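Local coordinates for uncharacterized conserved protein of COG5135 (Nostoc punctiforme, PDB 2I51), which binds flavin mononucleotide and, being akin to pyridoxamine 5'-phosphate oxidase, probably acts as a flavin-dependent oxidoreductase whose substrate is not known, at residues A24-A30 with A75-F81; T84-M90 with V165-R171. All coordinates share one frame; numbering follows the deposited sequence.

Contact 1. Residues A24-A30 with A75-F81; sequences ARYLQLA and AEICWYF. With FMN (flavin mononucleotide), chain P; FMN (flavin mononucleotide), chain C; EDO (1,2-ethanediol), chain G; EDO (1,2-ethanediol), chain O.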
loop_
_atom_site.group_PDB
_atom_site.type_symbol
_atom_site.label_atom_id
_atom_site.label_comp_id
_atom_site.label_asym_id
_atom_site.label_seq_id
_atom_site.Cartn_x
_atom_site.Cartn_y
_atom_site.Cartn_z
ATOM N N ALA A 24 -10.993 -3.115 -7.790
ATOM C CA ALA A 24 -11.260 -1.870 -7.074
ATOM C C ALA A 24 -11.607 -2.163 -5.612
ATOM O O ALA A 24 -11.652 -1.239 -4.828
ATOM C CB ALA A 24 -12.382 -1.113 -7.720
ATOM N N ARG A 25 -11.853 -3.427 -5.260
ATOM C CA ARG A 25 -12.049 -3.825 -3.868
ATOM C C ARG A 25 -10.747 -4.307 -3.227
ATOM O O ARG A 25 -10.765 -4.775 -2.085
ATOM C CB ARG A 25 -13.160 -4.814 -3.736
ATOM C CG ARG A 25 -14.520 -4.100 -4.093
ATOM C CD ARG A 25 -15.659 -5.038 -4.176
ATOM N NE ARG A 25 -15.918 -5.580 -2.858
ATOM C CZ ARG A 25 -16.836 -5.138 -1.992
ATOM N NH1 ARG A 25 -17.651 -4.130 -2.294
ATOM N NH2 ARG A 25 -16.946 -5.738 -0.804
ATOM N N TYR A 26 -9.616 -4.100 -3.883
ATOM C CA TYR A 26 -8.333 -4.463 -3.317
ATOM C C TYR A 26 -7.666 -3.199 -2.789
ATOM O O TYR A 26 -7.678 -2.135 -3.443
ATOM C CB TYR A 26 -7.420 -5.090 -4.356
ATOM C CG TYR A 26 -7.917 -6.319 -5.032
ATOM C CD1 TYR A 26 -8.963 -7.050 -4.542
ATOM C CD2 TYR A 26 -7.327 -6.728 -6.210
ATOM C CE1 TYR A 26 -9.428 -8.184 -5.243
ATOM C CE2 TYR A 26 -7.755 -7.821 -6.883
ATOM C CZ TYR A 26 -8.789 -8.543 -6.403
ATOM O OH TYR A 26 -9.244 -9.675 -7.108
ATOM N N LEU A 27 -7.101 -3.261 -1.593
ATOM C CA LEU A 27 -6.495 -2.092 -0.984
ATOM C C LEU A 27 -5.230 -2.520 -0.254
ATOM O O LEU A 27 -4.999 -3.720 -0.002
ATOM C CB LEU A 27 -7.486 -1.363 -0.080
ATOM C CG LEU A 27 -8.130 -2.146 1.063
ATOM C CD1 LEU A 27 -7.098 -2.377 2.190
ATOM C CD2 LEU A 27 -9.410 -1.388 1.613
ATOM N N GLN A 28 -4.391 -1.574 0.119
ATOM C CA GLN A 28 -3.106 -1.865 0.743
ATOM C C GLN A 28 -3.093 -1.490 2.205
ATOM O O GLN A 28 -3.367 -0.308 2.544
ATOM C CB GLN A 28 -1.965 -1.192 -0.031
ATOM C CG GLN A 28 -1.729 -1.795 -1.407
ATOM C CD GLN A 28 -2.799 -1.544 -2.412
ATOM O OE1 GLN A 28 -3.342 -0.424 -2.490
ATOM N NE2 GLN A 28 -3.173 -2.590 -3.182
ATOM N N LEU A 29 -2.749 -2.451 3.056
ATOM C CA LEU A 29 -2.742 -2.202 4.497
ATOM C C LEU A 29 -1.307 -2.137 4.975
ATOM O O LEU A 29 -0.526 -3.115 4.883
ATOM C CB LEU A 29 -3.409 -3.363 5.226
ATOM C CG LEU A 29 -3.279 -3.338 6.771
ATOM C CD1 LEU A 29 -4.329 -2.416 7.261
ATOM C CD2 LEU A 29 -3.380 -4.763 7.373
ATOM N N ALA A 30 -0.944 -0.983 5.558
ATOM C CA ALA A 30 0.371 -0.793 6.132
ATOM C C ALA A 30 0.305 -0.950 7.640
ATOM O O ALA A 30 -0.535 -0.363 8.305
ATOM C CB ALA A 30 0.910 0.641 5.792
ATOM N N ALA A 75 -3.014 0.877 12.056
ATOM C CA ALA A 75 -2.667 0.631 10.639
ATOM C C ALA A 75 -3.131 1.813 9.787
ATOM O O ALA A 75 -3.967 2.608 10.226
ATOM C CB ALA A 75 -3.264 -0.645 10.140
ATOM N N GLU A 76 -2.601 1.896 8.566
ATOM C CA GLU A 76 -3.110 2.854 7.624
ATOM C C GLU A 76 -3.323 2.152 6.290
ATOM O O GLU A 76 -2.396 1.503 5.753
ATOM C CB GLU A 76 -2.136 4.007 7.402
ATOM C CG GLU A 76 -2.751 5.109 6.523
ATOM C CD GLU A 76 -1.996 6.428 6.638
ATOM O OE1 GLU A 76 -1.948 7.019 7.771
ATOM O OE2 GLU A 76 -1.441 6.919 5.641
ATOM N N ILE A 77 -4.559 2.206 5.807
ATOM C CA ILE A 77 -4.809 1.669 4.491
ATOM C C ILE A 77 -4.692 2.781 3.447
ATOM O O ILE A 77 -4.914 3.968 3.717
ATOM C CB ILE A 77 -6.134 0.929 4.400
ATOM C CG1 ILE A 77 -7.283 1.888 4.750
ATOM C CG2 ILE A 77 -6.088 -0.371 5.247
ATOM C CD1 ILE A 77 -8.669 1.327 4.393
ATOM N N CYS A 78 -4.268 2.390 2.248
ATOM C CA CYS A 78 -4.320 3.244 1.089
ATOM C C CYS A 78 -5.118 2.484 0.079
ATOM O O CYS A 78 -4.845 1.328 -0.222
ATOM C CB CYS A 78 -2.938 3.553 0.582
ATOM S SG CYS A 78 -2.956 4.704 -0.801
ATOM N N TRP A 79 -6.136 3.154 -0.454
ATOM C CA TRP A 79 -7.131 2.534 -1.351
ATOM C C TRP A 79 -7.293 3.422 -2.576
ATOM O O TRP A 79 -7.770 4.560 -2.463
ATOM C CB TRP A 79 -8.408 2.401 -0.612
ATOM C CG TRP A 79 -9.476 1.517 -1.237
ATOM C CD1 TRP A 79 -9.440 0.821 -2.419
ATOM C CD2 TRP A 79 -10.707 1.165 -0.587
ATOM N NE1 TRP A 79 -10.591 0.039 -2.524
ATOM C CE2 TRP A 79 -11.354 0.218 -1.414
ATOM C CE3 TRP A 79 -11.275 1.485 0.641
ATOM C CZ2 TRP A 79 -12.587 -0.361 -1.052
ATOM C CZ3 TRP A 79 -12.507 0.984 0.962
ATOM C CH2 TRP A 79 -13.123 0.062 0.131
ATOM N N TYR A 80 -6.864 2.926 -3.723
ATOM C CA TYR A 80 -6.924 3.652 -4.964
ATOM C C TYR A 80 -7.984 3.060 -5.876
ATOM O O TYR A 80 -8.054 1.818 -6.086
ATOM C CB TYR A 80 -5.540 3.686 -5.693
ATOM C CG TYR A 80 -5.582 4.440 -6.969
ATOM C CD1 TYR A 80 -5.817 5.812 -6.956
ATOM C CD2 TYR A 80 -5.492 3.820 -8.210
ATOM C CE1 TYR A 80 -5.953 6.544 -8.113
ATOM C CE2 TYR A 80 -5.618 4.559 -9.397
ATOM C CZ TYR A 80 -5.826 5.938 -9.349
ATOM O OH TYR A 80 -5.977 6.670 -10.478
ATOM N N PHE A 81 -8.821 3.931 -6.433
ATOM C CA PHE A 81 -9.945 3.573 -7.299
ATOM C C PHE A 81 -9.618 4.004 -8.711
ATOM O O PHE A 81 -9.631 5.169 -9.029
ATOM C CB PHE A 81 -11.204 4.279 -6.804
ATOM C CG PHE A 81 -11.780 3.670 -5.566
ATOM C CD1 PHE A 81 -12.667 2.635 -5.637
ATOM C CD2 PHE A 81 -11.397 4.122 -4.311
ATOM C CE1 PHE A 81 -13.228 2.066 -4.461
ATOM C CE2 PHE A 81 -11.896 3.562 -3.154
ATOM C CZ PHE A 81 -12.838 2.559 -3.215
HETATM N N1 FMN P . 2.494 12.012 -4.375
HETATM C C2 FMN P . 3.855 12.159 -4.595
HETATM O O2 FMN P . 4.567 12.756 -3.779
HETATM N N3 FMN P . 4.433 11.596 -5.693
HETATM C C4 FMN P . 3.750 10.928 -6.679
HETATM O O4 FMN P . 4.323 10.328 -7.596
HETATM C C4A FMN P . 2.380 10.779 -6.481
HETATM N N5 FMN P . 1.622 10.114 -7.444
HETATM C C5A FMN P . 0.295 9.822 -7.126
HETATM C C6 FMN P . -0.455 9.046 -7.996
HETATM C C7 FMN P . -1.800 8.748 -7.737
HETATM C C7M FMN P . -2.547 7.783 -8.642
HETATM C C8 FMN P . -2.393 9.242 -6.586
HETATM C C8M FMN P . -3.778 8.742 -6.153
HETATM C C9 FMN P . -1.665 10.044 -5.735
HETATM C C9A FMN P . -0.311 10.354 -5.980
HETATM N N10 FMN P . 0.425 11.184 -5.120
HETATM C C10 FMN P . 1.799 11.329 -5.319
HETATM C "C1'" FMN P . -0.176 11.869 -3.937
HETATM C "C2'" FMN P . 0.092 11.034 -2.705
HETATM O "O2'" FMN P . -0.692 9.806 -2.709
HETATM C "C3'" FMN P . -0.159 11.835 -1.414
HETATM O "O3'" FMN P . -1.490 12.383 -1.428
HETATM C "C4'" FMN P . 0.828 12.987 -1.357
HETATM O "O4'" FMN P . 2.147 12.640 -1.777
HETATM C "C5'" FMN P . 0.909 13.416 0.092
HETATM O "O5'" FMN P . 1.403 12.372 0.891
HETATM P P FMN P . 2.070 12.590 2.315
HETATM O O1P FMN P . 3.439 13.183 2.104
HETATM O O2P FMN P . 1.131 13.598 2.973
HETATM O O3P FMN P . 2.099 11.275 2.999
HETATM N N1 FMN C . -3.876 -11.678 2.406
HETATM C C2 FMN C . -4.728 -11.720 3.446
HETATM O O2 FMN C . -4.358 -12.026 4.584
HETATM N N3 FMN C . -6.048 -11.362 3.257
HETATM C C4 FMN C . -6.544 -10.991 2.043
HETATM O O4 FMN C . -7.734 -10.522 1.908
HETATM C C4A FMN C . -5.677 -10.943 0.963
HETATM N N5 FMN C . -6.128 -10.599 -0.301
HETATM C C5A FMN C . -5.156 -10.374 -1.311
HETATM C C6 FMN C . -5.571 -9.916 -2.542
HETATM C C7 FMN C . -4.671 -9.698 -3.599
HETATM C C7M FMN C . -5.118 -8.960 -4.834
HETATM C C8 FMN C . -3.335 -10.021 -3.368
HETATM C C8M FMN C . -2.277 -9.565 -4.381
HETATM C C9 FMN C . -2.915 -10.506 -2.128
HETATM C C9A FMN C . -3.831 -10.725 -1.109
HETATM N N10 FMN C . -3.448 -11.223 0.115
HETATM C C10 FMN C . -4.321 -11.282 1.158
HETATM C "C1'" FMN C . -2.039 -11.758 0.344
HETATM C "C2'" FMN C . -1.233 -10.657 1.045
HETATM O "O2'" FMN C . -0.993 -9.546 0.144
HETATM C "C3'" FMN C . 0.088 -11.157 1.662
HETATM O "O3'" FMN C . 0.809 -11.826 0.647
HETATM C "C4'" FMN C . -0.266 -12.156 2.784
HETATM O "O4'" FMN C . -1.375 -11.761 3.597
HETATM C "C5'" FMN C . 0.953 -12.253 3.700
HETATM O "O5'" FMN C . 1.229 -10.965 4.236
HETATM P P FMN C . 2.007 -10.823 5.596
HETATM O O1P FMN C . 1.179 -11.280 6.742
HETATM O O2P FMN C . 3.282 -11.712 5.447
HETATM O O3P FMN C . 2.468 -9.404 5.695
HETATM C C1 EDO G . -4.526 10.621 6.930
HETATM O O1 EDO G . -3.600 10.065 5.985
HETATM C C2 EDO G . -5.571 9.532 6.965
HETATM O O2 EDO G . -4.893 8.297 7.086
HETATM C C1 EDO O . -1.438 10.762 9.426
HETATM O O1 EDO O . -2.087 9.486 9.576
HETATM C C2 EDO O . -0.359 10.532 8.397
HETATM O O2 EDO O . -0.557 9.174 7.962
HETATM O O HOH W 1 -5.796 0.257 -3.646
#
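Trp79 lays its indole against Leu27 and reaches along the neighbouring strand to Ala24. Its CG stands anti to the backbone N (chi1 -167°), which carries the ring over to segment 24-30. There NE1 donates to Ala24 O at 2.8 Å, the oxygen lying close to the indole plane, and ties down the turn that precedes strand 26-30. Leu27 takes an unusual torsion, CG lodged between its own N and carbonyl carbon (chi1 57°). From that position its two methyls part: CD2 sits over the six-membered ring of Trp79 in a CH-pi contact, 3.7 Å from the centroid, while CD1 meets Ile77 CG2 at 3.8 Å. Phe81 CZ lies over the opposite face of the indole, toward its rim, and Ile11 and Leu15 of helix 8-17 close in as well. Were Trp79 cut back to an alanine, Ala24 O would probably lose its indole donor and a gap is likely to open between Leu27 and Phe81. The strands are antiparallel neighbours in the beta-sheet of this FMN-binding fold, with Gln28 and Cys78 as one hydrogen-bonded pair and Ala30 and Glu76 as another. Between these lies the non-hydrogen-bonded pair Leu29 and Ile77, where Leu29 CD1 packs against Ile77 CG2 and Ala75 CB; small alanine leaves room for that methyl. Glu76, on the face that also carries Gln28, Cys78 and Ala30, stretches its chain away from segment 24-30; its buried carboxylate needs a polar partner, which the backbone N of Asn40 of the second subunit supplies to OE2. Near the other end, the Tyr26 ring offers one face to a flavin methyl, CD2 lying 3.4 Å from C7M of the chain C FMN, whereas Tyr80 CD1 approaches C8M of the chain P FMN at 3.7 Å.

Contact 2. Residues T84-M90 with V165-R171; sequences TREQFRM and VDHLELR. With FMN (flavin mononucleotide), chain P.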
loop_
_atom_site.group_PDB
_atom_site.type_symbol
_atom_site.label_atom_id
_atom_site.label_comp_id
_atom_site.label_asym_id
_atom_site.label_seq_id
_atom_site.Cartn_x
_atom_site.Cartn_y
_atom_site.Cartn_z
ATOM N N THR A 84 -12.160 6.161 -11.260
ATOM C CA THR A 84 -12.460 7.511 -10.850
ATOM C C THR A 84 -11.250 8.312 -10.391
ATOM O O THR A 84 -11.395 9.496 -10.113
ATOM C CB THR A 84 -13.507 7.495 -9.734
ATOM O OG1 THR A 84 -13.071 6.632 -8.694
ATOM C CG2 THR A 84 -14.881 6.979 -10.284
ATOM N N ARG A 85 -10.068 7.688 -10.366
ATOM C CA ARG A 85 -8.809 8.406 -10.047
ATOM C C ARG A 85 -8.904 9.107 -8.678
ATOM O O ARG A 85 -8.603 10.290 -8.527
ATOM C CB ARG A 85 -8.424 9.372 -11.167
ATOM C CG ARG A 85 -8.251 8.692 -12.514
ATOM C CD ARG A 85 -7.769 9.697 -13.605
ATOM N NE ARG A 85 -6.447 10.240 -13.309
ATOM C CZ ARG A 85 -6.084 11.525 -13.330
ATOM N NH1 ARG A 85 -6.907 12.535 -13.684
ATOM N NH2 ARG A 85 -4.840 11.811 -13.004
ATOM N N GLU A 86 -9.333 8.340 -7.665
ATOM C CA GLU A 86 -9.417 8.847 -6.300
ATOM C C GLU A 86 -8.759 7.916 -5.309
ATOM O O GLU A 86 -8.712 6.702 -5.550
ATOM C CB GLU A 86 -10.861 9.140 -5.924
ATOM C CG GLU A 86 -11.722 7.977 -5.847
ATOM C CD GLU A 86 -13.216 8.365 -5.740
ATOM O OE1 GLU A 86 -13.588 9.123 -4.821
ATOM O OE2 GLU A 86 -14.007 7.838 -6.549
ATOM N N GLN A 87 -8.240 8.466 -4.222
ATOM C CA GLN A 87 -7.549 7.719 -3.233
ATOM C C GLN A 87 -8.149 8.017 -1.867
ATOM O O GLN A 87 -8.462 9.174 -1.580
ATOM C CB GLN A 87 -6.085 8.130 -3.224
ATOM C CG GLN A 87 -5.214 7.581 -2.088
ATOM C CD GLN A 87 -3.789 8.033 -2.201
ATOM O OE1 GLN A 87 -2.941 7.253 -2.651
ATOM N NE2 GLN A 87 -3.516 9.251 -1.812
ATOM N N PHE A 88 -8.339 6.974 -1.057
ATOM C CA PHE A 88 -8.668 7.117 0.350
ATOM C C PHE A 88 -7.531 6.538 1.184
ATOM O O PHE A 88 -7.123 5.382 1.001
ATOM C CB PHE A 88 -9.958 6.412 0.726
ATOM C CG PHE A 88 -11.171 6.915 0.046
ATOM C CD1 PHE A 88 -11.447 6.603 -1.266
ATOM C CD2 PHE A 88 -12.058 7.738 0.752
ATOM C CE1 PHE A 88 -12.624 7.072 -1.900
ATOM C CE2 PHE A 88 -13.236 8.190 0.124
ATOM C CZ PHE A 88 -13.515 7.832 -1.193
ATOM N N ARG A 89 -7.040 7.326 2.104
ATOM C CA ARG A 89 -6.095 6.857 3.115
ATOM C C ARG A 89 -6.852 6.848 4.418
ATOM O O ARG A 89 -7.530 7.828 4.720
ATOM C CB ARG A 89 -4.870 7.768 3.201
ATOM C CG ARG A 89 -4.038 7.717 1.965
ATOM C CD ARG A 89 -2.997 8.840 1.943
ATOM N NE ARG A 89 -2.062 8.700 3.070
ATOM C CZ ARG A 89 -1.049 9.527 3.331
ATOM N NH1 ARG A 89 -0.948 10.593 2.622
ATOM N NH2 ARG A 89 -0.218 9.289 4.356
HETATM N N MSE A 90 -6.838 5.758 5.143
HETATM C CA MSE A 90 -7.617 5.642 6.363
HETATM C C MSE A 90 -6.767 5.023 7.443
HETATM O O MSE A 90 -6.228 3.933 7.279
HETATM C CB MSE A 90 -8.872 4.804 6.169
HETATM C CG MSE A 90 -9.814 5.318 5.124
HETATM SE SE MSE A 90 -11.420 4.279 5.291
HETATM C CE MSE A 90 -12.328 4.813 3.658
ATOM N N VAL A 165 -9.297 10.062 7.909
ATOM C CA VAL A 165 -9.462 9.698 6.514
ATOM C C VAL A 165 -9.021 10.883 5.648
ATOM O O VAL A 165 -9.454 12.015 5.891
ATOM C CB VAL A 165 -10.909 9.307 6.214
ATOM C CG1 VAL A 165 -11.127 9.048 4.697
ATOM C CG2 VAL A 165 -11.295 8.085 7.048
ATOM N N ASP A 166 -8.183 10.644 4.652
ATOM C CA ASP A 166 -7.699 11.661 3.668
ATOM C C ASP A 166 -8.208 11.183 2.321
ATOM O O ASP A 166 -7.836 10.083 1.867
ATOM C CB ASP A 166 -6.171 11.644 3.760
ATOM C CG ASP A 166 -5.440 12.652 2.905
ATOM O OD1 ASP A 166 -6.010 13.280 2.034
ATOM O OD2 ASP A 166 -4.193 12.717 3.099
ATOM N N HIS A 167 -9.090 11.940 1.701
ATOM C CA HIS A 167 -9.662 11.624 0.396
ATOM C C HIS A 167 -9.152 12.580 -0.663
ATOM O O HIS A 167 -9.399 13.782 -0.568
ATOM C CB HIS A 167 -11.172 11.724 0.489
ATOM C CG HIS A 167 -11.890 11.392 -0.776
ATOM N ND1 HIS A 167 -13.126 11.940 -1.079
ATOM C CD2 HIS A 167 -11.580 10.548 -1.792
ATOM C CE1 HIS A 167 -13.534 11.457 -2.241
ATOM N NE2 HIS A 167 -12.617 10.608 -2.697
ATOM N N LEU A 168 -8.463 12.057 -1.663
ATOM C CA LEU A 168 -7.859 12.820 -2.735
ATOM C C LEU A 168 -8.566 12.431 -4.030
ATOM O O LEU A 168 -8.622 11.252 -4.383
ATOM C CB LEU A 168 -6.378 12.486 -2.837
ATOM C CG LEU A 168 -5.614 13.133 -3.990
ATOM C CD1 LEU A 168 -5.553 14.650 -3.824
ATOM C CD2 LEU A 168 -4.208 12.549 -4.062
ATOM N N GLU A 169 -9.122 13.434 -4.706
ATOM C CA GLU A 169 -9.755 13.298 -6.020
ATOM C C GLU A 169 -8.834 13.926 -7.053
ATOM O O GLU A 169 -8.637 15.141 -7.044
ATOM C CB GLU A 169 -11.105 14.013 -6.019
ATOM C CG GLU A 169 -12.129 13.298 -5.203
ATOM C CD GLU A 169 -13.472 13.981 -5.183
ATOM O OE1 GLU A 169 -13.530 15.205 -5.407
ATOM O OE2 GLU A 169 -14.467 13.269 -4.932
ATOM N N LEU A 170 -8.279 13.122 -7.956
ATOM C CA LEU A 170 -7.420 13.683 -8.979
ATOM C C LEU A 170 -8.220 14.377 -10.059
ATOM O O LEU A 170 -7.636 15.185 -10.798
ATOM C CB LEU A 170 -6.530 12.616 -9.582
ATOM C CG LEU A 170 -5.586 11.936 -8.595
ATOM C CD1 LEU A 170 -4.765 10.852 -9.328
ATOM C CD2 LEU A 170 -4.668 12.927 -7.893
ATOM N N ARG A 171 -9.498 14.063 -10.207
ATOM C CA ARG A 171 -10.368 14.737 -11.182
ATOM C C ARG A 171 -11.077 15.891 -10.496
ATOM O O ARG A 171 -12.276 15.808 -10.241
ATOM C CB ARG A 171 -11.437 13.786 -11.737
ATOM C CG ARG A 171 -10.921 12.678 -12.628
ATOM C CD ARG A 171 -11.485 11.308 -12.245
ATOM N NE ARG A 171 -12.808 10.955 -12.773
ATOM C CZ ARG A 171 -13.881 10.624 -12.053
ATOM N NH1 ARG A 171 -13.853 10.613 -10.729
ATOM N NH2 ARG A 171 -15.014 10.299 -12.669
HETATM N N1 FMN P . 2.494 12.012 -4.375
HETATM C C2 FMN P . 3.855 12.159 -4.595
HETATM O O2 FMN P . 4.567 12.756 -3.779
HETATM N N3 FMN P . 4.433 11.596 -5.693
HETATM C C4 FMN P . 3.750 10.928 -6.679
HETATM O O4 FMN P . 4.323 10.328 -7.596
HETATM C C4A FMN P . 2.380 10.779 -6.481
HETATM N N5 FMN P . 1.622 10.114 -7.444
HETATM C C5A FMN P . 0.295 9.822 -7.126
HETATM C C6 FMN P . -0.455 9.046 -7.996
HETATM C C7 FMN P . -1.800 8.748 -7.737
HETATM C C7M FMN P . -2.547 7.783 -8.642
HETATM C C8 FMN P . -2.393 9.242 -6.586
HETATM C C8M FMN P . -3.778 8.742 -6.153
HETATM C C9 FMN P . -1.665 10.044 -5.735
HETATM C C9A FMN P . -0.311 10.354 -5.980
HETATM N N10 FMN P . 0.425 11.184 -5.120
HETATM C C10 FMN P . 1.799 11.329 -5.319
HETATM C "C1'" FMN P . -0.176 11.869 -3.937
HETATM C "C2'" FMN P . 0.092 11.034 -2.705
HETATM O "O2'" FMN P . -0.692 9.806 -2.709
HETATM C "C3'" FMN P . -0.159 11.835 -1.414
HETATM O "O3'" FMN P . -1.490 12.383 -1.428
HETATM C "C4'" FMN P . 0.828 12.987 -1.357
HETATM O "O4'" FMN P . 2.147 12.640 -1.777
HETATM C "C5'" FMN P . 0.909 13.416 0.092
HETATM O "O5'" FMN P . 1.403 12.372 0.891
HETATM P P FMN P . 2.070 12.590 2.315
HETATM O O1P FMN P . 3.439 13.183 2.104
HETATM O O2P FMN P . 1.131 13.598 2.973
HETATM O O3P FMN P . 2.099 11.275 2.999
HETATM O O HOH W 2 -11.071 12.030 -8.810
HETATM O O HOH W 3 -14.744 11.280 -6.662
HETATM O O HOH W 4 -5.640 10.373 -0.049
HETATM O O HOH W 5 -2.888 11.788 0.725
#
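Phe88 and His167 stack offset and nearly parallel, centroids 4.0 Å apart. The same imidazole donates from NE2 to Glu86 OE1 at 2.8 Å, the oxygen lying near the ring plane and receiving the N-H on its anti lone pair, so stack and bond together fix the ring's rotation. Glu86 is satisfied at both oxygens: OE2 takes the Thr84 hydroxyl and a salt bridge from Arg17, while a water donates to both Glu86 OE1 and Glu169 OE2, 4.2 Å apart, and is likely to soften their repulsion. On the opposite face of the sheet, beside Leu168 and Arg89, both ends of the Gln87 amide are engaged, NE2 donating to FMN O2' at 3.0 Å and to a water, OE1 accepting from Thr42 of the second subunit. Arg89 suits a phosphate site: NH1 reaches FMN O3P at 3.1 Å, NH2 binds it weakly and also pairs with Glu76. Asp166 OD2 lies well out of the guanidinium plane, 3.9 Å from Arg89 NH1, a long charge-only pairing; its stronger partner is Arg177, and a water links it to Arg89. Strand 86-90 runs antiparallel between strands 74-81 and 155-169, with helix 8-17 packed over Glu86, Phe88 and Met90 and the flavin on the opposite face.

In the fold
Both segments of contact 1 precede those of contact 2 in the sequence, and the centres of the contacts lie about 11 Å apart in one antiparallel sheet. Strands 74-81 and 86-97 are consecutive and lie side by side, so the order across the sheet is 26-32, 74-81, 86-97, 155-169, with contact 1 joining the first pair and contact 2 the last. Probable backbone hydrogen bonds from Ile77 to Met90 and from Trp79 to Phe88 join the two contacts. Both touch the chain P flavin and the second subunit, whose residues, such as Lys65 and Thr59, complete that pocket. The FMN site therefore depends on the dimer, each cofactor lying where two subunits meet.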